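Local coordinates for endoglucanase (Bacillus akibai, PDB 1UWW), which hydrolyses internal beta-1,4-glucosidic linkages of cellulose as a whole enzyme, the chain here being its family 28 carbohydrate-binding module, which binds non-crystalline cellulose, at residues V17-F22 and N185-G190; N86-F91 and E146-V151; D75-D80 and L163-I168; V21-T26 and N48-L53. All blocks are in the same frame, centred on the assembly; numbering follows the deposited sequence. Where two conformers were deposited one is given.

Overall arrangement
The module is a beta-sandwich of two antiparallel sheets, both sampled here. Contact 3 pairs strands 73-77 and 165-173 in one sheet; contact 2 pairs 88-97 and 142-150 in the other. The loop before strand 30-32 meets the latter twice, at strand 180-189 in contact 1 and strand 50-58 in contact 4, with Val21, Phe22 and one calcium ion common to both, which joins the N-terminal loop to the sheet. Contact 4 closes before contacts 3 and 2 open; contact 1 encloses contact 3, which encloses contact 2. Centres of contacts 1 and 2 lie about 10 Å apart, those of contacts 2 and 3 about 15 Å, where Phe91 and Val89 meet Ile168 and Met166 across the core.

Contact 1. Residues V17-F22 and N185-G190; sequences VLPSVF and NVRFEG. With CA (calcium ion), chain C.
Ser20 and Val186 form a single antiparallel hydrogen-bonded bridge with a G1 beta bulge, Asn185 and Val186 both facing Ser20, where the loop before strand 30-32 lies against strand 180-189 of the sandwich. Ser20 N donates to Val186 O at 2.9 Å, and Val186 N returns a more bent bond to Ser20 O. The bulge residue Asn185 has positive phi; its OD1 approaches Val21 CG1, while its ND2 is bonded to Asp92. Before the bridge, a cis peptide precedes Pro19, whose CB and CG rest on Arg187 CB, each 3.7 Å away. Leu18 swings CG anti to its backbone N (chi1 -166°), and its two methyls part: CD1 lies 3.4 Å from Val186 O, whereas CD2 meets CD2 and CE2 of the Phe188 ring, both at 3.9 Å. Arg187 bends at chi3, and its NE donates to Phe188 O from above the carbonyl plane. Ser20 OG, beside its own backbone N, donates to Val17 O at 2.7 Å and is also bonded to Trp30, linking the loop to strand 30-32. Past the bridge, Val21 O binds a calcium ion at 2.4 Å, and a water on that ion donates to Asn185 OD1 at 2.7 Å.

Contact 2. Residues N86-F91 and E146-V151; sequences NDYVTF and EVKINV. With CA (calcium ion), chain E.
Lys148 lies over one face of the Tyr88 ring, its CE above the ring centre at 3.4 Å from the centroid and only 4° off the normal. CG of the lysine is anti to the backbone N and meets Tyr88 CD1 at 3.5 Å; the chain beyond is extended and carries CE over the ring, and NZ, 4.5 Å from the centroid, adds a cation-pi contact. Thr90 stands beside Lys148, both side chains pointing the same way, with CG2 against the lysine CG. Asn150 approaches the ring obliquely, ND2 3.8 Å from Tyr88 CE1 and amide plane turned 66° from the ring, while its OD1 accepts from Asp153 N. On the other face of the sheet, Phe91 CG sits between backbone N and carbonyl carbon (chi1 57°), and the ring is laid over Val147, whose CB sits over the centre and whose CG1 is 3.6 Å from CE1. Val89 CG2 touches Val151 CG1. The antiparallel ladder between the two faces alternates hydrogen-bonded pairs Val89-Ile149 and Phe91-Val147 with non-hydrogen-bonded Tyr88-Asn150 and Thr90-Lys148, and Val151 N also donates to Asp87 O. Glu146 binds a calcium ion through both carboxylate oxygens, with Asp92 and waters, one of them doubtfully close, around it. Strand 180-189 flanks strand 88-97 on its other side, and Val89, Ile149 and Val151 pack on Leu109 of strand 104-111 in the facing sheet.

Contact 3. Residues D75-D80 and L163-I168; sequences DFWKSD and LRNMMI
Phe76 and Met166 form the antiparallel hydrogen-bonded pair that joins strands 73-77 and 165-173 of one sandwich sheet, N and O of each residue bonded to the other, with Lys78 N donating to Arg164 O. On one face of the sheet Trp77 lies over Asn165: CB of the asparagine sits 3.4 Å from the centroid of the five-membered ring, and the amide is stacked on the indole with planes 16° apart. The six-membered part extends over Arg164, its CH2 above the guanidinium centre and 3.4 Å from CZ. Asn165 CG lies between backbone N and carbonyl carbon (chi1 65°), under the indole, and its amide bonds at both ends. OD1 takes Arg164 NE at 2.8 Å and NH2 at 3.1 Å, both from the same face of its plane, while ND2 donates to the syn lone pair of Asp75 OD1 at 2.9 Å and also to Gln112 OE1. Asp75 OD2 accepts Trp77 NE1 at 2.8 Å from above the carboxylate plane. On the opposite face, CE of Met166, a selenomethionine, touches Phe76 CD2 at 3.7 Å. The linked bonds would help hold indole and guanidinium in their stack, and the arginine and aspartate, joined through one amide, would probably polarise it.

Contact 4. Residues V21-T26 and N48-L53; sequences VFEDGT and NGSNAL. With CA (calcium ion), chain C.
One calcium ion joins Val21, Glu23, Ser50 and Asn51 across this contact, so that a loop without regular structure and strand 50-58 are joined through shared metal bonds. Beside Val21 O, Glu23 OE2 and Ser50 OG each lie 2.4 Å from the ion and Asn51 O 2.3 Å; a water and Asp184 complete its shell. Glu23 carries the bridge: its chain bends at chi2 (-55°), which turns CD toward the ion and Asn51. OE2, besides binding the metal, accepts Asn51 N at 3.0 Å on its syn lone pair. The other oxygen, OE1, takes Asn51 ND2 at 3.0 Å, the donor 34° out of the carboxylate plane, on the syn side. The carboxylate and amide planes are 27° apart. Deeper in, Phe22 presents one face to Leu53, whose CB lies 3.7 Å above the ring plane, offset toward the rim and 3.8 Å from CZ; Trp30 also meets this ring. Within the loop, Asp24 OD1 accepts Thr26 N in an Asx turn. Gathering two backbone carbonyls, a hydroxyl and carboxylates, the site is consistent with a structural calcium: the ion would offset the negative charge of Glu23 and Asp184, while the two asparagine N-H groups hold the Glu23 carboxylate in place.

Contact 1. Residues V17-F22 and N185-G190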
# COMPACT_ATOMS: atom_id res chain seq x y z
N VAL A 17 -9.99 -21.80 -11.63
CA VAL A 17 -10.69 -21.22 -12.78
C VAL A 17 -10.62 -19.70 -12.62
O VAL A 17 -10.96 -19.19 -11.58
CB VAL A 17 -12.19 -21.68 -12.83
CG1 VAL A 17 -12.96 -20.99 -13.94
CG2 VAL A 17 -12.28 -23.20 -13.02
N LEU A 18 -10.22 -19.01 -13.66
CA LEU A 18 -10.14 -17.57 -13.67
C LEU A 18 -10.72 -17.10 -15.02
O LEU A 18 -10.26 -17.64 -16.06
CB LEU A 18 -8.68 -17.19 -13.44
CG LEU A 18 -8.40 -15.75 -13.08
CD1 LEU A 18 -8.82 -15.43 -11.67
CD2 LEU A 18 -6.95 -15.44 -13.33
N PRO A 19 -11.71 -16.18 -15.09
CA PRO A 19 -12.38 -15.52 -13.94
C PRO A 19 -13.08 -16.45 -12.96
O PRO A 19 -13.71 -17.45 -13.32
CB PRO A 19 -13.40 -14.60 -14.62
CG PRO A 19 -12.78 -14.31 -15.99
CD PRO A 19 -12.16 -15.61 -16.37
N SER A 20 -12.98 -16.10 -11.68
CA SER A 20 -13.56 -16.89 -10.60
C SER A 20 -14.92 -16.30 -10.21
O SER A 20 -15.01 -15.18 -9.72
CB SER A 20 -12.62 -16.93 -9.38
OG SER A 20 -11.27 -17.25 -9.73
N VAL A 21 -15.99 -17.04 -10.50
CA VAL A 21 -17.36 -16.62 -10.27
C VAL A 21 -18.09 -17.41 -9.16
O VAL A 21 -19.16 -17.01 -8.73
CB VAL A 21 -18.18 -16.61 -11.58
CG1 VAL A 21 -17.54 -15.65 -12.58
CG2 VAL A 21 -18.28 -18.02 -12.19
N PHE A 22 -17.56 -18.53 -8.74
CA PHE A 22 -18.07 -19.27 -7.56
C PHE A 22 -19.50 -19.74 -7.73
O PHE A 22 -20.25 -19.76 -6.77
CB PHE A 22 -17.88 -18.47 -6.26
CG PHE A 22 -16.46 -17.93 -6.11
CD1 PHE A 22 -15.41 -18.80 -5.79
CD2 PHE A 22 -16.18 -16.59 -6.35
CE1 PHE A 22 -14.13 -18.31 -5.69
CE2 PHE A 22 -14.89 -16.12 -6.26
CZ PHE A 22 -13.85 -16.99 -5.92
N ASN A 185 -16.10 -12.63 -8.71
CA ASN A 185 -15.72 -12.16 -10.05
C ASN A 185 -14.25 -11.73 -10.14
O ASN A 185 -13.94 -10.68 -10.68
CB ASN A 185 -16.66 -11.07 -10.56
CG ASN A 185 -18.09 -11.51 -10.54
OD1 ASN A 185 -18.41 -12.57 -11.09
ND2 ASN A 185 -18.94 -10.74 -9.88
N VAL A 186 -13.36 -12.56 -9.61
CA VAL A 186 -11.93 -12.24 -9.67
C VAL A 186 -11.45 -12.47 -11.08
O VAL A 186 -11.62 -13.54 -11.61
CB VAL A 186 -11.07 -13.07 -8.67
CG1 VAL A 186 -9.64 -12.51 -8.65
CG2 VAL A 186 -11.66 -13.12 -7.29
N ARG A 187 -10.85 -11.46 -11.69
CA ARG A 187 -10.34 -11.59 -13.06
C ARG A 187 -9.29 -10.56 -13.41
O ARG A 187 -9.18 -9.54 -12.77
CB ARG A 187 -11.49 -11.44 -14.04
CG ARG A 187 -12.20 -10.14 -13.97
CD ARG A 187 -13.21 -10.01 -15.08
NE ARG A 187 -12.52 -9.85 -16.36
CZ ARG A 187 -13.06 -10.01 -17.57
NH1 ARG A 187 -14.35 -10.32 -17.71
NH2 ARG A 187 -12.32 -9.83 -18.66
N PHE A 188 -8.53 -10.84 -14.46
CA PHE A 188 -7.79 -9.80 -15.15
C PHE A 188 -8.71 -9.08 -16.13
O PHE A 188 -9.58 -9.71 -16.73
CB PHE A 188 -6.64 -10.42 -15.97
CG PHE A 188 -5.47 -10.92 -15.18
CD1 PHE A 188 -4.46 -10.07 -14.78
CD2 PHE A 188 -5.35 -12.25 -14.88
CE1 PHE A 188 -3.37 -10.55 -14.08
CE2 PHE A 188 -4.27 -12.71 -14.17
CZ PHE A 188 -3.29 -11.86 -13.76
N GLU A 189 -8.53 -7.79 -16.31
CA GLU A 189 -9.26 -7.07 -17.34
C GLU A 189 -8.45 -5.94 -17.95
O GLU A 189 -7.45 -5.51 -17.41
CB GLU A 189 -10.65 -6.63 -16.88
CG GLU A 189 -10.73 -5.61 -15.81
CD GLU A 189 -12.19 -5.22 -15.53
OE1 GLU A 189 -12.93 -5.96 -14.82
OE2 GLU A 189 -12.60 -4.15 -16.06
N GLY A 190 -8.90 -5.50 -19.13
CA GLY A 190 -8.18 -4.53 -19.94
C GLY A 190 -8.53 -3.13 -19.51
O GLY A 190 -9.35 -2.77 -18.45
CA CA C . -20.60 -15.18 -8.28
O HOH W 1 -20.43 -14.32 -10.46

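Contact 2. Residues N86-F91 and E146-V151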
# COMPACT_ATOMS: atom_id res chain seq x y z
N ASN A 86 -3.80 -7.47 -20.31
CA ASN A 86 -4.63 -6.88 -19.27
C ASN A 86 -3.88 -5.89 -18.42
O ASN A 86 -2.66 -5.97 -18.25
CB ASN A 86 -5.18 -7.99 -18.41
CG ASN A 86 -6.12 -8.88 -19.18
OD1 ASN A 86 -7.15 -8.40 -19.64
ND2 ASN A 86 -5.76 -10.13 -19.37
N ASP A 87 -4.63 -4.94 -17.87
CA ASP A 87 -4.07 -3.87 -17.09
C ASP A 87 -4.41 -3.91 -15.61
O ASP A 87 -3.71 -3.30 -14.82
CB ASP A 87 -4.48 -2.51 -17.67
CG ASP A 87 -4.08 -2.38 -19.11
OD1 ASP A 87 -2.95 -2.77 -19.49
OD2 ASP A 87 -4.88 -1.96 -19.97
N TYR A 88 -5.46 -4.65 -15.26
CA TYR A 88 -5.98 -4.69 -13.88
C TYR A 88 -6.34 -6.08 -13.48
O TYR A 88 -6.65 -6.93 -14.31
CB TYR A 88 -7.26 -3.84 -13.71
CG TYR A 88 -7.10 -2.40 -14.12
CD1 TYR A 88 -6.60 -1.45 -13.23
CD2 TYR A 88 -7.41 -2.00 -15.41
CE1 TYR A 88 -6.42 -0.13 -13.62
CE2 TYR A 88 -7.23 -0.67 -15.80
CZ TYR A 88 -6.73 0.24 -14.91
OH TYR A 88 -6.57 1.55 -15.32
N VAL A 89 -6.27 -6.35 -12.17
CA VAL A 89 -7.03 -7.40 -11.53
C VAL A 89 -8.17 -6.70 -10.83
O VAL A 89 -8.00 -5.70 -10.13
CB VAL A 89 -6.17 -8.20 -10.55
CG1 VAL A 89 -7.01 -9.13 -9.65
CG2 VAL A 89 -5.16 -9.04 -11.33
N THR A 90 -9.38 -7.18 -11.09
CA THR A 90 -10.59 -6.68 -10.45
C THR A 90 -11.35 -7.78 -9.74
O THR A 90 -11.29 -8.95 -10.10
CB THR A 90 -11.52 -6.02 -11.47
OG1 THR A 90 -12.01 -6.98 -12.41
CG2 THR A 90 -10.76 -4.98 -12.29
N PHE A 91 -12.04 -7.40 -8.68
CA PHE A 91 -13.02 -8.25 -8.05
C PHE A 91 -14.04 -7.39 -7.31
O PHE A 91 -13.77 -6.25 -6.95
CB PHE A 91 -12.40 -9.32 -7.11
CG PHE A 91 -11.52 -8.80 -5.99
CD1 PHE A 91 -10.16 -8.53 -6.22
CD2 PHE A 91 -12.01 -8.69 -4.70
CE1 PHE A 91 -9.33 -8.13 -5.16
CE2 PHE A 91 -11.19 -8.30 -3.66
CZ PHE A 91 -9.86 -8.00 -3.91
N GLU A 146 -15.76 -2.06 -5.62
CA GLU A 146 -15.21 -2.51 -6.89
C GLU A 146 -13.71 -2.43 -6.81
O GLU A 146 -13.12 -1.37 -7.10
CB GLU A 146 -15.74 -1.59 -7.98
CG GLU A 146 -17.22 -1.73 -8.22
CD GLU A 146 -17.52 -2.98 -8.99
OE1 GLU A 146 -16.55 -3.69 -9.36
OE2 GLU A 146 -18.71 -3.26 -9.24
N VAL A 147 -13.06 -3.48 -6.37
CA VAL A 147 -11.62 -3.47 -6.20
C VAL A 147 -10.97 -3.57 -7.58
O VAL A 147 -11.33 -4.42 -8.36
CB VAL A 147 -11.17 -4.57 -5.26
CG1 VAL A 147 -9.64 -4.58 -5.11
CG2 VAL A 147 -11.86 -4.38 -3.90
N LYS A 148 -10.09 -2.63 -7.89
CA LYS A 148 -9.44 -2.57 -9.20
C LYS A 148 -7.98 -2.22 -8.94
O LYS A 148 -7.71 -1.15 -8.43
CB LYS A 148 -10.12 -1.53 -10.09
CG LYS A 148 -9.58 -1.36 -11.48
CD LYS A 148 -10.50 -0.43 -12.30
CE LYS A 148 -10.15 -0.35 -13.78
NZ LYS A 148 -11.36 -0.09 -14.62
N ILE A 149 -7.09 -3.18 -9.19
CA ILE A 149 -5.67 -3.03 -8.87
C ILE A 149 -4.86 -3.11 -10.16
O ILE A 149 -4.97 -4.07 -10.91
CB ILE A 149 -5.20 -4.10 -7.85
CG1 ILE A 149 -5.98 -3.93 -6.51
CG2 ILE A 149 -3.71 -3.99 -7.60
CD1 ILE A 149 -5.87 -5.08 -5.58
N ASN A 150 -4.06 -2.08 -10.42
CA ASN A 150 -3.30 -1.96 -11.64
C ASN A 150 -2.09 -2.89 -11.62
O ASN A 150 -1.24 -2.81 -10.74
CB ASN A 150 -2.86 -0.51 -11.83
CG ASN A 150 -2.24 -0.25 -13.19
OD1 ASN A 150 -1.37 -0.99 -13.65
ND2 ASN A 150 -2.70 0.82 -13.86
N VAL A 151 -2.06 -3.80 -12.58
CA VAL A 151 -0.92 -4.69 -12.79
C VAL A 151 -0.06 -4.34 -14.02
O VAL A 151 1.03 -4.88 -14.18
CB VAL A 151 -1.35 -6.17 -12.86
CG1 VAL A 151 -1.93 -6.62 -11.52
CG2 VAL A 151 -2.36 -6.41 -13.98
CA CA E . -17.97 -5.57 -10.37
O HOH W 2 -19.73 -5.00 -10.02
O HOH W 3 -18.88 -4.55 -12.51
O HOH W 4 -18.83 -7.62 -11.49
O HOH W 5 -15.59 -6.25 -10.34

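Contact 3. Residues D75-D80 and L163-I168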
# COMPACT_ATOMS: atom_id res chain seq x y z
N ASP A 75 -4.95 -17.21 -1.60
CA ASP A 75 -3.94 -17.73 -2.51
C ASP A 75 -4.63 -18.50 -3.62
O ASP A 75 -5.57 -19.26 -3.38
CB ASP A 75 -2.97 -18.60 -1.69
CG ASP A 75 -1.65 -18.84 -2.33
OD1 ASP A 75 -1.33 -18.26 -3.39
OD2 ASP A 75 -0.86 -19.68 -1.79
N PHE A 76 -4.15 -18.34 -4.84
CA PHE A 76 -4.71 -18.93 -6.05
C PHE A 76 -3.57 -19.42 -6.93
O PHE A 76 -2.86 -18.61 -7.51
CB PHE A 76 -5.57 -17.89 -6.78
CG PHE A 76 -6.21 -18.38 -8.03
CD1 PHE A 76 -7.39 -19.12 -8.01
CD2 PHE A 76 -5.64 -18.08 -9.25
CE1 PHE A 76 -7.99 -19.51 -9.19
CE2 PHE A 76 -6.24 -18.51 -10.42
CZ PHE A 76 -7.41 -19.22 -10.39
N TRP A 77 -3.39 -20.73 -7.03
CA TRP A 77 -2.36 -21.33 -7.86
C TRP A 77 -2.94 -21.78 -9.18
O TRP A 77 -3.93 -22.53 -9.21
CB TRP A 77 -1.71 -22.53 -7.15
CG TRP A 77 -0.83 -22.14 -5.98
CD1 TRP A 77 -1.20 -21.46 -4.85
CD2 TRP A 77 0.58 -22.39 -5.83
NE1 TRP A 77 -0.12 -21.27 -4.03
CE2 TRP A 77 0.98 -21.83 -4.60
CE3 TRP A 77 1.54 -23.03 -6.62
CZ2 TRP A 77 2.29 -21.90 -4.14
CZ3 TRP A 77 2.85 -23.11 -6.15
CH2 TRP A 77 3.21 -22.55 -4.93
N LYS A 78 -2.33 -21.39 -10.28
CA LYS A 78 -2.74 -21.84 -11.60
C LYS A 78 -1.57 -21.80 -12.55
O LYS A 78 -0.82 -20.83 -12.58
CB LYS A 78 -3.87 -20.96 -12.12
CG LYS A 78 -4.60 -21.54 -13.31
CD LYS A 78 -5.68 -20.60 -13.89
CE LYS A 78 -5.78 -20.70 -15.43
NZ LYS A 78 -4.85 -19.73 -16.07
N SER A 79 -1.42 -22.86 -13.34
CA SER A 79 -0.53 -22.84 -14.49
C SER A 79 -1.03 -21.82 -15.53
O SER A 79 -2.22 -21.49 -15.61
CB SER A 79 -0.41 -24.24 -15.12
OG SER A 79 -1.66 -24.76 -15.51
N ASP A 80 -0.09 -21.31 -16.32
CA ASP A 80 -0.37 -20.34 -17.35
C ASP A 80 -1.11 -19.11 -16.81
O ASP A 80 -1.96 -18.53 -17.48
CB ASP A 80 -1.14 -20.99 -18.53
CG ASP A 80 -0.28 -21.99 -19.30
OD1 ASP A 80 0.91 -21.70 -19.59
OD2 ASP A 80 -0.73 -23.10 -19.67
N LEU A 163 3.27 -16.38 -13.59
CA LEU A 163 3.15 -15.78 -12.28
C LEU A 163 3.00 -16.81 -11.16
O LEU A 163 3.22 -16.47 -9.99
CB LEU A 163 1.97 -14.80 -12.29
CG LEU A 163 2.11 -13.65 -13.30
CD1 LEU A 163 0.80 -12.85 -13.39
CD2 LEU A 163 3.28 -12.77 -12.95
N ARG A 164 2.62 -18.05 -11.51
CA ARG A 164 2.52 -19.21 -10.62
C ARG A 164 1.33 -19.19 -9.65
O ARG A 164 0.50 -20.10 -9.62
CB ARG A 164 3.81 -19.47 -9.85
CG ARG A 164 3.86 -20.86 -9.18
CD ARG A 164 5.02 -21.03 -8.23
NE ARG A 164 4.81 -20.25 -7.03
CZ ARG A 164 5.54 -20.35 -5.93
NH1 ARG A 164 6.57 -21.20 -5.88
NH2 ARG A 164 5.25 -19.60 -4.87
N ASN A 165 1.29 -18.17 -8.83
CA ASN A 165 0.20 -18.00 -7.91
C ASN A 165 -0.03 -16.53 -7.61
O ASN A 165 0.89 -15.71 -7.70
CB ASN A 165 0.39 -18.84 -6.61
CG ASN A 165 1.58 -18.40 -5.79
OD1 ASN A 165 2.72 -18.53 -6.22
ND2 ASN A 165 1.32 -17.90 -4.60
N MSE A 166 -1.27 -16.23 -7.23
CA MSE A 166 -1.71 -14.90 -6.90
C MSE A 166 -2.19 -14.92 -5.47
O MSE A 166 -3.00 -15.77 -5.06
CB MSE A 166 -2.87 -14.54 -7.82
CG MSE A 166 -3.66 -13.30 -7.43
SE MSE A 166 -4.94 -12.71 -8.72
CE MSE A 166 -5.56 -14.36 -9.36
N MSE A 167 -1.61 -14.10 -4.61
CA MSE A 167 -2.29 -13.83 -3.28
C MSE A 167 -2.82 -12.43 -3.14
O MSE A 167 -2.32 -11.44 -3.76
CB MSE A 167 -1.36 -14.09 -2.04
CG MSE A 167 -0.57 -15.52 -2.14
SE MSE A 167 1.08 -15.70 -1.15
CE MSE A 167 0.58 -14.46 0.22
N ILE A 168 -3.83 -12.36 -2.31
CA ILE A 168 -4.55 -11.13 -2.00
C ILE A 168 -4.49 -11.02 -0.49
O ILE A 168 -4.98 -11.92 0.22
CB ILE A 168 -6.01 -11.12 -2.52
CG1 ILE A 168 -6.03 -11.41 -4.02
CG2 ILE A 168 -6.63 -9.79 -2.24
CD1 ILE A 168 -7.40 -11.53 -4.59
O HOH W 6 1.50 -19.67 -13.74

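Contact 4. Residues V21-T26 and N48-L53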
# COMPACT_ATOMS: atom_id res chain seq x y z
N VAL A 21 -15.99 -17.04 -10.50
CA VAL A 21 -17.36 -16.62 -10.27
C VAL A 21 -18.09 -17.41 -9.16
O VAL A 21 -19.16 -17.01 -8.73
CB VAL A 21 -18.18 -16.61 -11.58
CG1 VAL A 21 -17.54 -15.65 -12.58
CG2 VAL A 21 -18.28 -18.02 -12.19
N PHE A 22 -17.56 -18.53 -8.74
CA PHE A 22 -18.07 -19.27 -7.56
C PHE A 22 -19.50 -19.74 -7.73
O PHE A 22 -20.25 -19.76 -6.77
CB PHE A 22 -17.88 -18.47 -6.26
CG PHE A 22 -16.46 -17.93 -6.11
CD1 PHE A 22 -15.41 -18.80 -5.79
CD2 PHE A 22 -16.18 -16.59 -6.35
CE1 PHE A 22 -14.13 -18.31 -5.69
CE2 PHE A 22 -14.89 -16.12 -6.26
CZ PHE A 22 -13.85 -16.99 -5.92
N GLU A 23 -19.86 -20.17 -8.95
CA GLU A 23 -21.22 -20.61 -9.24
C GLU A 23 -21.38 -22.12 -9.35
O GLU A 23 -22.49 -22.58 -9.67
CB GLU A 23 -21.74 -19.92 -10.49
CG GLU A 23 -21.81 -18.40 -10.40
CD GLU A 23 -22.62 -17.90 -9.20
OE1 GLU A 23 -23.63 -18.53 -8.78
OE2 GLU A 23 -22.27 -16.81 -8.69
N ASP A 24 -20.35 -22.89 -9.04
CA ASP A 24 -20.39 -24.36 -9.15
C ASP A 24 -20.31 -25.06 -7.79
O ASP A 24 -19.95 -26.23 -7.72
CB ASP A 24 -19.25 -24.86 -10.07
CG ASP A 24 -17.84 -24.51 -9.54
OD1 ASP A 24 -17.72 -23.96 -8.42
OD2 ASP A 24 -16.79 -24.76 -10.18
N GLY A 25 -20.60 -24.34 -6.71
CA GLY A 25 -20.51 -24.88 -5.37
C GLY A 25 -19.10 -25.10 -4.84
O GLY A 25 -18.95 -25.69 -3.76
N THR A 26 -18.08 -24.60 -5.55
CA THR A 26 -16.69 -24.73 -5.10
C THR A 26 -15.98 -23.38 -5.01
O THR A 26 -16.45 -22.37 -5.52
CB THR A 26 -15.84 -25.59 -6.05
OG1 THR A 26 -15.43 -24.84 -7.20
CG2 THR A 26 -16.59 -26.83 -6.60
N ASN A 48 -25.28 -9.92 -2.96
CA ASN A 48 -25.66 -9.04 -4.07
C ASN A 48 -26.22 -9.81 -5.27
O ASN A 48 -26.02 -9.40 -6.41
CB ASN A 48 -24.45 -8.16 -4.44
CG ASN A 48 -24.79 -6.99 -5.38
OD1 ASN A 48 -25.90 -6.44 -5.35
ND2 ASN A 48 -23.79 -6.56 -6.14
N GLY A 49 -26.90 -10.92 -4.99
CA GLY A 49 -27.54 -11.73 -6.01
C GLY A 49 -26.62 -12.63 -6.80
O GLY A 49 -26.94 -13.05 -7.93
N SER A 50 -25.49 -12.96 -6.20
CA SER A 50 -24.59 -13.92 -6.81
C SER A 50 -23.85 -14.66 -5.71
O SER A 50 -23.74 -14.16 -4.60
CB SER A 50 -23.61 -13.20 -7.74
OG SER A 50 -22.79 -14.11 -8.48
N ASN A 51 -23.33 -15.82 -6.02
CA ASN A 51 -22.55 -16.56 -5.05
C ASN A 51 -21.10 -16.08 -5.03
O ASN A 51 -20.53 -15.75 -6.06
CB ASN A 51 -22.61 -18.05 -5.36
CG ASN A 51 -23.95 -18.64 -5.04
OD1 ASN A 51 -24.48 -18.47 -3.92
ND2 ASN A 51 -24.53 -19.32 -6.01
N ALA A 52 -20.52 -16.05 -3.83
CA ALA A 52 -19.23 -15.43 -3.60
C ALA A 52 -18.41 -16.26 -2.60
O ALA A 52 -18.96 -16.95 -1.76
CB ALA A 52 -19.46 -14.06 -3.06
N LEU A 53 -17.10 -16.19 -2.70
CA LEU A 53 -16.18 -16.78 -1.72
C LEU A 53 -16.28 -15.94 -0.43
O LEU A 53 -16.19 -14.72 -0.49
CB LEU A 53 -14.76 -16.72 -2.26
CG LEU A 53 -13.67 -17.35 -1.40
CD1 LEU A 53 -13.84 -18.85 -1.32
CD2 LEU A 53 -12.30 -16.98 -1.94
CA CA C . -20.60 -15.18 -8.28
O HOH W 1 -20.43 -14.32 -10.46